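Local coordinates for protein CsuC (Acinetobacter baumannii, PDB 6FJY) that probably acts as the periplasmic chaperone of archaic Csu pili, holding the tip adhesin subunit CsuE in a pre-assembly complex by donor-strand complementation, at residues Lys11-Glu16 with Ile127-Thr132; Ala20-Asn25 with Lys69-Leu74; Phe38-Asp43 with Phe194-Ser199; Gln86-Ile91 with Leu120-Lys125; Tyr164-Gly169 with Asn200-Phe205. All blocks are in the same frame, centred on the assembly; numbering follows the deposited sequence.

How the contacts relate
Contacts 2 and 4 lie within the PapD-like N-terminal domain, contact 5 pairs two strands of the second domain, and contacts 1 and 3 bring later parts of the chain against the first. Contact 4 is central: it lies about 10 Å, centre to centre, from both contact 1 and contact 3. Phe38 O meets Arg89 N at 2.8 Å, and Ile12 N meets Phe121 O at 2.9 Å. Leu74 of contact 2 packs on Leu120. Asn167 ND2 of contact 5 reaches Val197 O of contact 3 at 3.0 Å. Contacts 2 and 5, about 33 Å apart between centres, lie on opposite sides of the chain's centre. Tyr196 and Arg89 both touch the bound partner chain.

Contact 1: residues Lys11-Glu16 with Ile127-Thr132; sequences KIEANE and IGSGLT
A type I beta turn from Glu13 to Glu16, just past the short strand 11-12 of the PapD-like N-terminal domain, faces the loop that carries the chain from strand 109-123 to helix 133-140. Glu13 spans the gap. Its CG stands anti to the carbonyl carbon, and a second bend at chi2 (-72°) turns the carboxylate toward Gly128 and Ser129. There OE1 offers its syn lone pair to the backbone N-H of Ser129, an almost straight bond of 3.1 Å from Ser129 N to Glu13 OE1. Glycine suits position 128 because Glu13 OE1 comes within 3.4 Å of Gly128 CA, leaving little space for a side chain. Lys11 works by its length: bent at chi2 (69°) and extended beyond, its chain passes over Ser129, with Lys11 CG 3.8 Å from Ser129 CB. Farther out it crosses Thr132 obliquely, and Lys11 NZ lies 4.1 Å from Thr132 CG2. Thr132 occupies the N-cap position of helix 133-140, its OG1 hydrogen-bonded to Ser135 OG. The turn is closed by Glu16 N donating to Glu13 O, and Glu16 OE1 in return takes the N-H of Glu13 from above its carboxylate plane, 3.3 Å from Glu13 N.

Contact 2: residues Ala20-Asn25 with Lys69-Leu74; sequences AVWLQN and KHMLRL
Lys69 and Met71 both place CG anti to the backbone N (chi1 -176° and -174°), whereas Trp22 has CG anti to the carbonyl carbon (chi1 -66°), sliding the indole between its two neighbours. Over one face of the indole comes the fully extended lysine, with Lys69 CE at 4.1 Å and Lys69 NZ at 4.8 Å from the centroid of the six-membered ring of Trp22, combining CH-pi and cation-pi contacts. The opposite face takes Met71 CG, 4.0 Å from that centroid. The methionine sulfur lies obliquely to the ring in a Met-aromatic contact, and the unbranched methionine chain lies against the small Ala20, whose CB is 3.6 Å from Met71 CG. Beneath this layer strands 18-25 and 69-76 run antiparallel in the Ig-like beta sandwich of the N-terminal domain. Val21 with Leu72 and Leu23 with His70 form its hydrogen-bonded pairs, four bonds in all, the shortest from Leu72 N to Val21 O at 2.6 Å. Val21, Leu23 and Leu72 send their branched, apolar side chains to the other, interior face, where Val21 CB meets Leu72 CD2 at 4.2 Å. His70 points to that same face, its NE2 hydrogen-bonded to Glu68 OE1.

Contact 3: residues Phe38-Asp43 with Phe194-Ser199; sequences FKWNQD and FGYVLS
Tyr196 opens the contact by presenting its ring face to the edge of Trp40. The two make a T-shaped pair, centroids 4.8 Å apart and planes at 77°, with Trp40 CH2 leading, 3.4 Å from Tyr196 CG. The backbone of the same tyrosine takes part as well: Gln42 NE2 donates to Tyr196 O at 2.8 Å, arriving above the carbonyl plane. Val197 turns away and packs on Val203. At Leu198 the chain meets the other half of the amide, Leu198 N donating to Gln42 OE1 at 2.9 Å. Leu198 CD1 rests over the five-membered ring of Trp40, 3.7 Å from its centroid. Strand 31-41 of the N-terminal domain and the residues just after it are thus joined to strand 195-197 of the second domain and its following turn. Asp47 OD1 accepts from both Trp40 NE1 and Gln42 NE2. Glutamine suits the buried site because its amide donates and accepts at once, so the partners on its two ends fix which way round it sits.

Contact 4: residues Gln86-Ile91 with Leu120-Lys125; sequences QSYRLI and LFAYGK
The close part of this contact is the backbone ladder between strands 85-95 and 109-123, antiparallel neighbours in the Ig-like N-terminal domain. Gln86 pairs with Ala122 and Tyr88 with Leu120 in hydrogen-bonded fashion. Gln86 N reaches Ala122 O at 2.8 Å, nearly along the C=O axis, and Ala122 N returns to Gln86 O at 3.0 Å. The Tyr88 pair is less regular: Tyr88 N approaches Leu120 O at 2.8 Å with a bent N-H (139°), while Leu120 N comes to Tyr88 O from above the carbonyl plane. On the face carrying Tyr88, Leu120 and Ala122 the packing is apolar, with Tyr88 CB 4.1 Å from Leu120 CB and Tyr88 CE1 4.0 Å from Ala122 CB. The small alanine leaves the ring its place, and Tyr88 OH finds Glu54. Ser87 and Phe121 share the other face, Ser87 OG lying at the ring edge, 3.4 Å from Phe121 CE1. The contact loosens at the partly exposed Gln86, whose chain bends away from the partner strand at chi2. Trp40 makes a cation-pi contact with Arg89, whose NH2 forms a salt bridge with the backbone of the bound partner chain, consistent with a role in holding the end of a subunit.

Contact 5: residues Tyr164-Gly169 with Asn200-Phe205; sequences YLKNNG and NSTVKF
Asn167 OD1 is gripped by two backbone N-H groups: that of Gly169, 2.9 Å from Gly169 N to Asn167 OD1, which makes an Asx turn, and that of Val148. The other end of the amide, ND2, donates to Lys171 O and Val197 O, so four bonds fix the side chain, and asparagine suits the place because its short amide carries a separate acceptor and a two-proton donor. Opposite it Asn200 and Ser201 together face Asn167 in a G1 beta bulge, and Asn167 N donates almost straight to Ser201 O at 2.8 Å. Leu165 and Val203 form a hydrogen-bonded pair, Leu165 N reaching Val203 O at 2.8 Å. On the other face the Tyr164 and Lys204 chains run alongside each other in the same direction. Lys204 CB sits over the centre of the tyrosine ring, 4.0 Å from its centroid, and the extended lysine follows the ring to Tyr164 OH. Lys166 bends at chi3, so that its CE stays 3.3 Å from Thr202 OG1. Behind, Val197 packs on Leu165 and Val203. Strand 201-204 is one of the two outermost strands in this chain's five-stranded sheet, strand 162-167 lies between it and strand 149-154, and Leu45 touches Tyr164 and Lys204.

Contact 1: residues Lys11-Glu16 with Ile127-Thr132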
# COMPACT_ATOMS: atom_id res chain seq x y z
N LYS A 11 1.85 7.48 1.92
CA LYS A 11 1.81 8.93 2.00
C LYS A 11 1.56 9.36 3.43
O LYS A 11 1.03 8.59 4.24
CB LYS A 11 0.75 9.56 1.07
CG LYS A 11 -0.44 8.68 0.69
CD LYS A 11 -1.38 8.38 1.82
CE LYS A 11 -2.43 7.35 1.37
NZ LYS A 11 -3.42 6.95 2.43
N ILE A 12 1.99 10.58 3.74
CA ILE A 12 1.84 11.21 5.05
C ILE A 12 1.01 12.47 4.85
O ILE A 12 1.47 13.42 4.20
CB ILE A 12 3.21 11.54 5.66
CG1 ILE A 12 4.17 10.36 5.48
CG2 ILE A 12 3.05 11.90 7.14
CD1 ILE A 12 5.54 10.58 6.10
N GLU A 13 -0.21 12.48 5.38
CA GLU A 13 -1.09 13.62 5.18
C GLU A 13 -0.61 14.82 6.02
O GLU A 13 0.28 14.71 6.87
CB GLU A 13 -2.53 13.25 5.52
CG GLU A 13 -3.07 12.05 4.74
CD GLU A 13 -3.34 12.33 3.28
OE1 GLU A 13 -3.25 13.50 2.87
OE2 GLU A 13 -3.64 11.37 2.55
N ALA A 14 -1.23 15.98 5.75
CA ALA A 14 -0.79 17.22 6.39
C ALA A 14 -0.98 17.16 7.90
O ALA A 14 -0.15 17.69 8.65
CB ALA A 14 -1.54 18.41 5.81
N ASN A 15 -2.05 16.52 8.38
CA ASN A 15 -2.31 16.44 9.81
C ASN A 15 -1.73 15.19 10.46
O ASN A 15 -2.03 14.91 11.63
CB ASN A 15 -3.82 16.52 10.08
CG ASN A 15 -4.60 15.40 9.41
OD1 ASN A 15 -4.04 14.41 8.96
ND2 ASN A 15 -5.91 15.57 9.36
N GLU A 16 -0.93 14.42 9.73
CA GLU A 16 -0.27 13.23 10.25
C GLU A 16 1.22 13.51 10.42
O GLU A 16 1.86 14.05 9.52
CB GLU A 16 -0.47 12.03 9.32
CG GLU A 16 -1.89 11.50 9.24
CD GLU A 16 -2.04 10.40 8.20
OE1 GLU A 16 -1.06 10.12 7.48
OE2 GLU A 16 -3.13 9.81 8.11
N ILE A 127 -3.29 20.69 1.55
CA ILE A 127 -3.20 19.80 0.40
C ILE A 127 -2.99 18.38 0.91
O ILE A 127 -2.35 18.17 1.95
CB ILE A 127 -2.07 20.24 -0.55
CG1 ILE A 127 -2.08 19.43 -1.85
CG2 ILE A 127 -0.72 20.14 0.15
CD1 ILE A 127 -1.11 19.97 -2.90
N GLY A 128 -3.56 17.40 0.20
CA GLY A 128 -3.50 16.01 0.61
C GLY A 128 -3.33 15.06 -0.57
O GLY A 128 -3.21 15.48 -1.72
N SER A 129 -3.32 13.76 -0.24
CA SER A 129 -3.17 12.70 -1.23
C SER A 129 -4.43 12.56 -2.09
O SER A 129 -4.35 12.13 -3.25
CB SER A 129 -2.89 11.37 -0.55
OG SER A 129 -3.97 11.00 0.32
N GLY A 130 -5.60 12.84 -1.52
CA GLY A 130 -6.85 12.62 -2.20
C GLY A 130 -7.35 11.19 -2.17
O GLY A 130 -8.39 10.90 -2.77
N LEU A 131 -6.63 10.28 -1.50
CA LEU A 131 -7.07 8.89 -1.42
C LEU A 131 -7.94 8.64 -0.19
O LEU A 131 -8.50 7.54 -0.06
CB LEU A 131 -5.86 7.95 -1.40
CG LEU A 131 -4.93 8.04 -2.62
CD1 LEU A 131 -3.99 6.86 -2.70
CD2 LEU A 131 -5.71 8.19 -3.91
N THR A 132 -8.08 9.62 0.70
CA THR A 132 -8.98 9.54 1.84
C THR A 132 -10.06 10.61 1.68
O THR A 132 -9.88 11.60 0.97
CB THR A 132 -8.24 9.73 3.17
OG1 THR A 132 -7.84 11.10 3.32
CG2 THR A 132 -6.99 8.87 3.21

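Contact 2: residues Ala20-Asn25 with Lys69-Leu74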
# COMPACT_ATOMS: atom_id res chain seq x y z
N ALA A 20 2.97 4.35 8.46
CA ALA A 20 3.58 3.05 8.69
C ALA A 20 3.58 2.22 7.41
O ALA A 20 2.65 2.28 6.60
CB ALA A 20 2.83 2.29 9.81
N VAL A 21 4.64 1.44 7.25
CA VAL A 21 4.75 0.42 6.21
C VAL A 21 5.07 -0.89 6.90
O VAL A 21 5.89 -0.91 7.83
CB VAL A 21 5.81 0.77 5.15
CG1 VAL A 21 6.01 -0.41 4.21
CG2 VAL A 21 5.38 2.01 4.34
N TRP A 22 4.39 -1.96 6.51
CA TRP A 22 4.56 -3.25 7.15
C TRP A 22 5.56 -4.10 6.40
O TRP A 22 5.58 -4.11 5.16
CB TRP A 22 3.22 -3.96 7.27
CG TRP A 22 2.29 -3.24 8.18
CD1 TRP A 22 1.20 -2.51 7.82
CD2 TRP A 22 2.39 -3.14 9.60
NE1 TRP A 22 0.61 -1.97 8.93
CE2 TRP A 22 1.32 -2.34 10.04
CE3 TRP A 22 3.27 -3.66 10.55
CZ2 TRP A 22 1.11 -2.04 11.39
CZ3 TRP A 22 3.05 -3.36 11.89
CH2 TRP A 22 1.99 -2.55 12.29
N LEU A 23 6.41 -4.78 7.15
CA LEU A 23 7.39 -5.72 6.63
C LEU A 23 7.08 -7.07 7.24
O LEU A 23 7.18 -7.23 8.46
CB LEU A 23 8.80 -5.28 7.02
CG LEU A 23 9.26 -3.99 6.36
CD1 LEU A 23 10.68 -3.63 6.79
CD2 LEU A 23 9.12 -4.05 4.85
N GLN A 24 6.70 -8.04 6.40
CA GLN A 24 6.27 -9.34 6.88
C GLN A 24 6.97 -10.45 6.10
O GLN A 24 6.96 -10.46 4.86
CB GLN A 24 4.74 -9.45 6.77
CG GLN A 24 4.16 -10.69 7.45
CD GLN A 24 2.67 -10.56 7.64
OE1 GLN A 24 2.07 -9.57 7.22
NE2 GLN A 24 2.06 -11.55 8.27
N ASN A 25 7.60 -11.36 6.83
CA ASN A 25 8.26 -12.54 6.28
C ASN A 25 7.33 -13.73 6.46
O ASN A 25 7.13 -14.20 7.59
CB ASN A 25 9.60 -12.79 6.97
CG ASN A 25 10.41 -13.90 6.33
OD1 ASN A 25 9.87 -14.86 5.78
ND2 ASN A 25 11.73 -13.78 6.42
N LYS A 69 6.50 -9.85 11.75
CA LYS A 69 5.85 -8.69 11.15
C LYS A 69 6.38 -7.46 11.87
O LYS A 69 6.17 -7.30 13.08
CB LYS A 69 4.33 -8.80 11.25
CG LYS A 69 3.56 -7.68 10.57
CD LYS A 69 2.07 -7.91 10.70
CE LYS A 69 1.28 -6.74 10.11
NZ LYS A 69 -0.21 -6.96 10.28
N HIS A 70 7.13 -6.63 11.15
CA HIS A 70 7.68 -5.41 11.72
C HIS A 70 6.98 -4.20 11.11
O HIS A 70 6.55 -4.22 9.95
CB HIS A 70 9.19 -5.31 11.49
CG HIS A 70 10.00 -6.35 12.19
ND1 HIS A 70 11.24 -6.08 12.73
CD2 HIS A 70 9.78 -7.67 12.40
CE1 HIS A 70 11.73 -7.18 13.28
NE2 HIS A 70 10.86 -8.16 13.10
N MET A 71 6.88 -3.13 11.89
CA MET A 71 6.40 -1.87 11.36
C MET A 71 7.60 -1.01 11.00
O MET A 71 8.60 -0.97 11.72
CB MET A 71 5.47 -1.15 12.35
CG MET A 71 4.81 0.10 11.79
SD MET A 71 3.88 0.99 13.02
CE MET A 71 5.21 1.72 13.79
N LEU A 72 7.52 -0.39 9.83
CA LEU A 72 8.46 0.62 9.39
C LEU A 72 7.78 1.97 9.55
O LEU A 72 6.82 2.28 8.84
CB LEU A 72 8.90 0.37 7.95
CG LEU A 72 9.61 1.50 7.19
CD1 LEU A 72 10.89 1.98 7.91
CD2 LEU A 72 9.94 1.03 5.79
N ARG A 73 8.23 2.73 10.54
CA ARG A 73 7.69 4.04 10.85
C ARG A 73 8.39 5.08 9.99
O ARG A 73 9.63 5.13 9.96
CB ARG A 73 7.90 4.33 12.33
CG ARG A 73 6.91 5.22 12.99
CD ARG A 73 7.27 5.39 14.45
NE ARG A 73 6.66 4.37 15.29
CZ ARG A 73 5.39 4.39 15.69
NH1 ARG A 73 4.60 5.39 15.33
NH2 ARG A 73 4.93 3.42 16.46
N LEU A 74 7.62 5.88 9.27
CA LEU A 74 8.14 7.01 8.50
C LEU A 74 7.63 8.29 9.13
O LEU A 74 6.44 8.61 9.03
CB LEU A 74 7.72 6.92 7.03
CG LEU A 74 8.04 5.60 6.36
CD1 LEU A 74 7.53 5.60 4.95
CD2 LEU A 74 9.55 5.40 6.37

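Contact 3: residues Phe38-Asp43 with Phe194-Ser199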
# COMPACT_ATOMS: atom_id res chain seq x y z
N PHE A 38 14.99 8.73 0.38
CA PHE A 38 15.65 9.74 -0.41
C PHE A 38 14.64 10.78 -0.88
O PHE A 38 13.47 10.46 -1.12
CB PHE A 38 16.34 9.12 -1.63
CG PHE A 38 17.49 8.21 -1.27
CD1 PHE A 38 18.78 8.72 -1.14
CD2 PHE A 38 17.29 6.86 -1.05
CE1 PHE A 38 19.83 7.89 -0.81
CE2 PHE A 38 18.34 6.03 -0.72
CZ PHE A 38 19.61 6.54 -0.60
N LYS A 39 15.10 12.02 -0.99
CA LYS A 39 14.30 13.06 -1.59
C LYS A 39 14.35 12.91 -3.10
O LYS A 39 15.39 12.55 -3.66
CB LYS A 39 14.78 14.44 -1.16
CG LYS A 39 13.73 15.53 -1.28
CD LYS A 39 14.11 16.74 -0.43
CE LYS A 39 13.00 17.79 -0.41
NZ LYS A 39 13.35 18.95 0.46
N TRP A 40 13.21 13.12 -3.74
CA TRP A 40 13.00 12.83 -5.15
C TRP A 40 12.61 14.12 -5.86
O TRP A 40 11.60 14.74 -5.50
CB TRP A 40 11.92 11.76 -5.29
CG TRP A 40 11.53 11.37 -6.67
CD1 TRP A 40 12.21 11.61 -7.82
CD2 TRP A 40 10.33 10.67 -7.03
NE1 TRP A 40 11.50 11.09 -8.89
CE2 TRP A 40 10.35 10.51 -8.43
CE3 TRP A 40 9.26 10.16 -6.31
CZ2 TRP A 40 9.33 9.87 -9.12
CZ3 TRP A 40 8.24 9.52 -7.00
CH2 TRP A 40 8.29 9.38 -8.40
N ASN A 41 13.39 14.51 -6.86
CA ASN A 41 13.09 15.70 -7.64
C ASN A 41 13.33 15.38 -9.10
O ASN A 41 13.94 14.36 -9.43
CB ASN A 41 13.94 16.91 -7.21
CG ASN A 41 15.43 16.71 -7.44
OD1 ASN A 41 15.93 16.91 -8.55
ND2 ASN A 41 16.15 16.34 -6.39
N GLN A 42 12.78 16.21 -9.97
CA GLN A 42 13.06 16.05 -11.39
C GLN A 42 13.73 17.29 -11.95
O GLN A 42 13.32 17.85 -12.98
CB GLN A 42 11.77 15.70 -12.15
CG GLN A 42 11.24 14.30 -11.84
CD GLN A 42 9.89 14.01 -12.49
OE1 GLN A 42 9.10 14.91 -12.76
NE2 GLN A 42 9.62 12.74 -12.75
N ASP A 43 14.83 17.69 -11.33
CA ASP A 43 15.64 18.81 -11.77
C ASP A 43 16.63 18.31 -12.82
O ASP A 43 17.16 17.21 -12.71
CB ASP A 43 16.37 19.46 -10.60
CG ASP A 43 15.43 20.16 -9.64
OD1 ASP A 43 14.35 20.62 -10.08
OD2 ASP A 43 15.75 20.25 -8.43
N PHE A 194 5.16 2.92 -16.76
CA PHE A 194 4.61 4.15 -16.21
C PHE A 194 5.59 5.29 -16.45
O PHE A 194 6.72 5.09 -16.89
CB PHE A 194 4.29 4.00 -14.71
CG PHE A 194 5.49 3.70 -13.84
CD1 PHE A 194 6.29 4.72 -13.36
CD2 PHE A 194 5.79 2.40 -13.46
CE1 PHE A 194 7.40 4.45 -12.54
CE2 PHE A 194 6.88 2.12 -12.64
CZ PHE A 194 7.69 3.15 -12.18
N GLY A 195 5.11 6.50 -16.17
CA GLY A 195 5.97 7.66 -16.14
C GLY A 195 5.49 8.66 -15.11
O GLY A 195 4.30 8.99 -15.06
N TYR A 196 6.41 9.18 -14.31
CA TYR A 196 6.10 10.15 -13.27
C TYR A 196 6.43 11.54 -13.77
O TYR A 196 7.52 11.76 -14.32
CB TYR A 196 6.89 9.87 -11.99
CG TYR A 196 6.28 8.86 -11.06
CD1 TYR A 196 5.29 9.23 -10.14
CD2 TYR A 196 6.69 7.53 -11.09
CE1 TYR A 196 4.71 8.28 -9.29
CE2 TYR A 196 6.13 6.59 -10.25
CZ TYR A 196 5.15 6.96 -9.35
OH TYR A 196 4.62 6.01 -8.52
N VAL A 197 5.48 12.46 -13.65
CA VAL A 197 5.74 13.89 -13.81
C VAL A 197 5.41 14.53 -12.47
O VAL A 197 4.24 14.74 -12.13
CB VAL A 197 4.93 14.50 -14.95
CG1 VAL A 197 5.40 15.91 -15.23
CG2 VAL A 197 5.06 13.65 -16.20
N LEU A 198 6.44 14.86 -11.71
CA LEU A 198 6.26 15.41 -10.38
C LEU A 198 5.68 16.82 -10.47
O LEU A 198 5.78 17.51 -11.49
CB LEU A 198 7.59 15.42 -9.63
CG LEU A 198 8.18 14.06 -9.24
CD1 LEU A 198 9.51 14.24 -8.56
CD2 LEU A 198 7.23 13.27 -8.31
N SER A 199 5.07 17.24 -9.36
CA SER A 199 4.48 18.57 -9.25
C SER A 199 5.52 19.66 -9.51
O SER A 199 6.65 19.60 -9.03
CB SER A 199 3.90 18.76 -7.85
OG SER A 199 4.96 18.77 -6.92

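Contact 4: residues Gln86-Ile91 with Leu120-Lys125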
# COMPACT_ATOMS: atom_id res chain seq x y z
N GLN A 86 5.60 17.06 -1.21
CA GLN A 86 7.00 16.65 -1.25
C GLN A 86 7.12 15.19 -1.65
O GLN A 86 6.39 14.33 -1.14
CB GLN A 86 7.68 16.85 0.11
CG GLN A 86 7.63 18.25 0.65
CD GLN A 86 8.50 19.23 -0.10
OE1 GLN A 86 9.30 18.85 -0.96
NE2 GLN A 86 8.35 20.51 0.21
N SER A 87 8.04 14.92 -2.57
CA SER A 87 8.22 13.60 -3.15
C SER A 87 9.47 12.95 -2.58
O SER A 87 10.48 13.62 -2.36
CB SER A 87 8.32 13.71 -4.67
OG SER A 87 7.21 14.42 -5.18
N TYR A 88 9.40 11.65 -2.34
CA TYR A 88 10.51 10.90 -1.79
C TYR A 88 10.49 9.50 -2.41
O TYR A 88 9.47 9.07 -2.96
CB TYR A 88 10.42 10.77 -0.27
CG TYR A 88 10.31 12.06 0.48
CD1 TYR A 88 9.06 12.66 0.67
CD2 TYR A 88 11.42 12.67 1.03
CE1 TYR A 88 8.94 13.84 1.37
CE2 TYR A 88 11.31 13.85 1.74
CZ TYR A 88 10.06 14.43 1.90
OH TYR A 88 9.94 15.61 2.60
N ARG A 89 11.60 8.78 -2.27
CA ARG A 89 11.64 7.37 -2.65
C ARG A 89 12.02 6.59 -1.41
O ARG A 89 13.03 6.89 -0.77
CB ARG A 89 12.67 7.08 -3.75
CG ARG A 89 12.43 7.79 -5.09
CD ARG A 89 11.17 7.39 -5.84
NE ARG A 89 11.13 5.99 -6.23
CZ ARG A 89 10.27 5.49 -7.10
NH1 ARG A 89 9.38 6.27 -7.69
NH2 ARG A 89 10.29 4.20 -7.37
N LEU A 90 11.17 5.63 -1.04
CA LEU A 90 11.50 4.66 0.00
C LEU A 90 12.26 3.51 -0.65
O LEU A 90 11.79 2.93 -1.63
CB LEU A 90 10.22 4.16 0.67
CG LEU A 90 10.35 2.93 1.57
CD1 LEU A 90 11.29 3.21 2.70
CD2 LEU A 90 9.00 2.48 2.08
N ILE A 91 13.45 3.21 -0.13
CA ILE A 91 14.31 2.16 -0.67
C ILE A 91 14.55 1.13 0.42
O ILE A 91 15.23 1.41 1.42
CB ILE A 91 15.64 2.69 -1.21
CG1 ILE A 91 15.44 3.76 -2.27
CG2 ILE A 91 16.43 1.53 -1.80
CD1 ILE A 91 14.79 3.25 -3.52
N LEU A 120 6.90 7.73 -2.22
CA LEU A 120 6.42 8.24 -0.95
C LEU A 120 6.14 9.73 -1.07
O LEU A 120 6.97 10.48 -1.59
CB LEU A 120 7.46 7.98 0.14
CG LEU A 120 7.11 8.57 1.50
CD1 LEU A 120 5.86 7.88 2.11
CD2 LEU A 120 8.31 8.47 2.38
N PHE A 121 4.95 10.15 -0.65
CA PHE A 121 4.57 11.56 -0.73
C PHE A 121 4.12 12.09 0.62
O PHE A 121 3.31 11.46 1.31
CB PHE A 121 3.46 11.78 -1.74
CG PHE A 121 3.84 11.39 -3.13
CD1 PHE A 121 4.61 12.23 -3.90
CD2 PHE A 121 3.41 10.18 -3.67
CE1 PHE A 121 4.97 11.88 -5.20
CE2 PHE A 121 3.78 9.83 -4.96
CZ PHE A 121 4.55 10.68 -5.72
N ALA A 122 4.61 13.28 0.97
CA ALA A 122 4.20 13.96 2.19
C ALA A 122 3.66 15.35 1.86
O ALA A 122 4.08 16.00 0.90
CB ALA A 122 5.37 14.04 3.18
N TYR A 123 2.69 15.80 2.66
CA TYR A 123 1.87 16.94 2.32
C TYR A 123 1.97 18.02 3.38
O TYR A 123 1.89 17.74 4.58
CB TYR A 123 0.40 16.52 2.13
CG TYR A 123 0.27 15.64 0.92
CD1 TYR A 123 0.12 16.19 -0.35
CD2 TYR A 123 0.35 14.25 1.03
CE1 TYR A 123 0.03 15.39 -1.47
CE2 TYR A 123 0.26 13.43 -0.09
CZ TYR A 123 0.12 14.00 -1.33
OH TYR A 123 0.02 13.22 -2.45
N GLY A 124 2.18 19.25 2.93
CA GLY A 124 2.03 20.41 3.76
C GLY A 124 0.58 20.79 3.93
O GLY A 124 -0.33 20.15 3.39
N LYS A 125 0.36 21.87 4.68
CA LYS A 125 -0.99 22.26 5.05
C LYS A 125 -1.81 22.65 3.83
O LYS A 125 -1.30 23.29 2.91
CB LYS A 125 -0.94 23.44 6.03
CG LYS A 125 -0.19 23.14 7.32
CD LYS A 125 -0.70 21.86 7.98
CE LYS A 125 -2.14 22.02 8.46
NZ LYS A 125 -2.65 20.78 9.10

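Contact 5: residues Tyr164-Gly169 with Asn200-Phe205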
# COMPACT_ATOMS: atom_id res chain seq x y z
N TYR A 164 8.99 16.10 -23.96
CA TYR A 164 9.04 16.86 -22.72
C TYR A 164 7.63 16.96 -22.15
O TYR A 164 6.70 17.32 -22.87
CB TYR A 164 9.61 18.26 -22.97
CG TYR A 164 11.08 18.34 -23.33
CD1 TYR A 164 11.54 17.89 -24.57
CD2 TYR A 164 12.00 18.89 -22.46
CE1 TYR A 164 12.88 17.97 -24.91
CE2 TYR A 164 13.34 18.98 -22.80
CZ TYR A 164 13.78 18.52 -24.02
OH TYR A 164 15.12 18.62 -24.34
N LEU A 165 7.49 16.64 -20.86
CA LEU A 165 6.23 16.77 -20.15
C LEU A 165 6.42 17.72 -18.97
O LEU A 165 7.36 17.56 -18.19
CB LEU A 165 5.73 15.41 -19.66
CG LEU A 165 4.68 14.69 -20.50
CD1 LEU A 165 4.81 15.02 -21.95
CD2 LEU A 165 4.78 13.18 -20.29
N LYS A 166 5.54 18.70 -18.85
CA LYS A 166 5.62 19.67 -17.77
C LYS A 166 4.36 19.57 -16.92
O LYS A 166 3.26 19.40 -17.43
CB LYS A 166 5.78 21.10 -18.29
CG LYS A 166 5.82 22.14 -17.18
CD LYS A 166 5.94 23.56 -17.70
CE LYS A 166 7.28 23.85 -18.34
NZ LYS A 166 7.25 25.20 -18.98
N ASN A 167 4.55 19.62 -15.61
CA ASN A 167 3.46 19.64 -14.65
C ASN A 167 3.46 20.99 -13.96
O ASN A 167 4.42 21.33 -13.26
CB ASN A 167 3.61 18.50 -13.64
CG ASN A 167 2.36 18.24 -12.86
OD1 ASN A 167 1.46 19.08 -12.83
ND2 ASN A 167 2.29 17.08 -12.22
N ASN A 168 2.39 21.76 -14.15
CA ASN A 168 2.19 23.04 -13.49
C ASN A 168 1.30 22.95 -12.26
O ASN A 168 1.01 23.97 -11.64
CB ASN A 168 1.64 24.05 -14.48
CG ASN A 168 2.56 24.24 -15.65
OD1 ASN A 168 3.75 24.54 -15.48
ND2 ASN A 168 2.04 24.05 -16.86
N GLY A 169 0.78 21.75 -11.96
CA GLY A 169 -0.03 21.55 -10.78
C GLY A 169 0.80 21.23 -9.55
O GLY A 169 2.00 20.98 -9.62
N ASN A 200 5.10 20.68 -10.26
CA ASN A 200 5.95 21.84 -10.55
C ASN A 200 7.30 21.40 -11.11
O ASN A 200 8.37 21.85 -10.68
CB ASN A 200 6.12 22.72 -9.31
CG ASN A 200 4.79 23.06 -8.65
OD1 ASN A 200 4.05 23.91 -9.12
ND2 ASN A 200 4.51 22.40 -7.53
N SER A 201 7.26 20.47 -12.06
CA SER A 201 8.46 19.87 -12.62
C SER A 201 8.27 19.61 -14.10
O SER A 201 7.15 19.61 -14.61
CB SER A 201 8.82 18.56 -11.90
OG SER A 201 8.91 18.74 -10.49
N THR A 202 9.39 19.38 -14.78
CA THR A 202 9.40 18.99 -16.18
C THR A 202 10.37 17.83 -16.34
O THR A 202 11.45 17.84 -15.74
CB THR A 202 9.81 20.16 -17.12
OG1 THR A 202 8.90 21.25 -16.99
CG2 THR A 202 9.87 19.71 -18.58
N VAL A 203 9.97 16.82 -17.13
CA VAL A 203 10.84 15.69 -17.44
C VAL A 203 10.77 15.42 -18.93
O VAL A 203 9.84 15.84 -19.62
CB VAL A 203 10.47 14.41 -16.67
CG1 VAL A 203 11.25 14.34 -15.39
CG2 VAL A 203 8.98 14.36 -16.40
N LYS A 204 11.77 14.68 -19.42
CA LYS A 204 11.86 14.34 -20.83
C LYS A 204 12.07 12.84 -21.00
O LYS A 204 12.63 12.17 -20.13
CB LYS A 204 12.96 15.12 -21.55
CG LYS A 204 14.31 15.18 -20.84
CD LYS A 204 15.26 16.07 -21.63
CE LYS A 204 16.64 16.16 -21.01
NZ LYS A 204 17.55 17.01 -21.83
N PHE A 205 11.61 12.31 -22.14
CA PHE A 205 11.70 10.88 -22.39
C PHE A 205 12.33 10.61 -23.75
O PHE A 205 12.81 11.53 -24.42
CB PHE A 205 10.30 10.25 -22.37
CG PHE A 205 9.67 10.20 -21.01
CD1 PHE A 205 10.44 10.11 -19.87
CD2 PHE A 205 8.30 10.27 -20.89
CE1 PHE A 205 9.85 10.07 -18.62
CE2 PHE A 205 7.70 10.24 -19.64
CZ PHE A 205 8.48 10.14 -18.50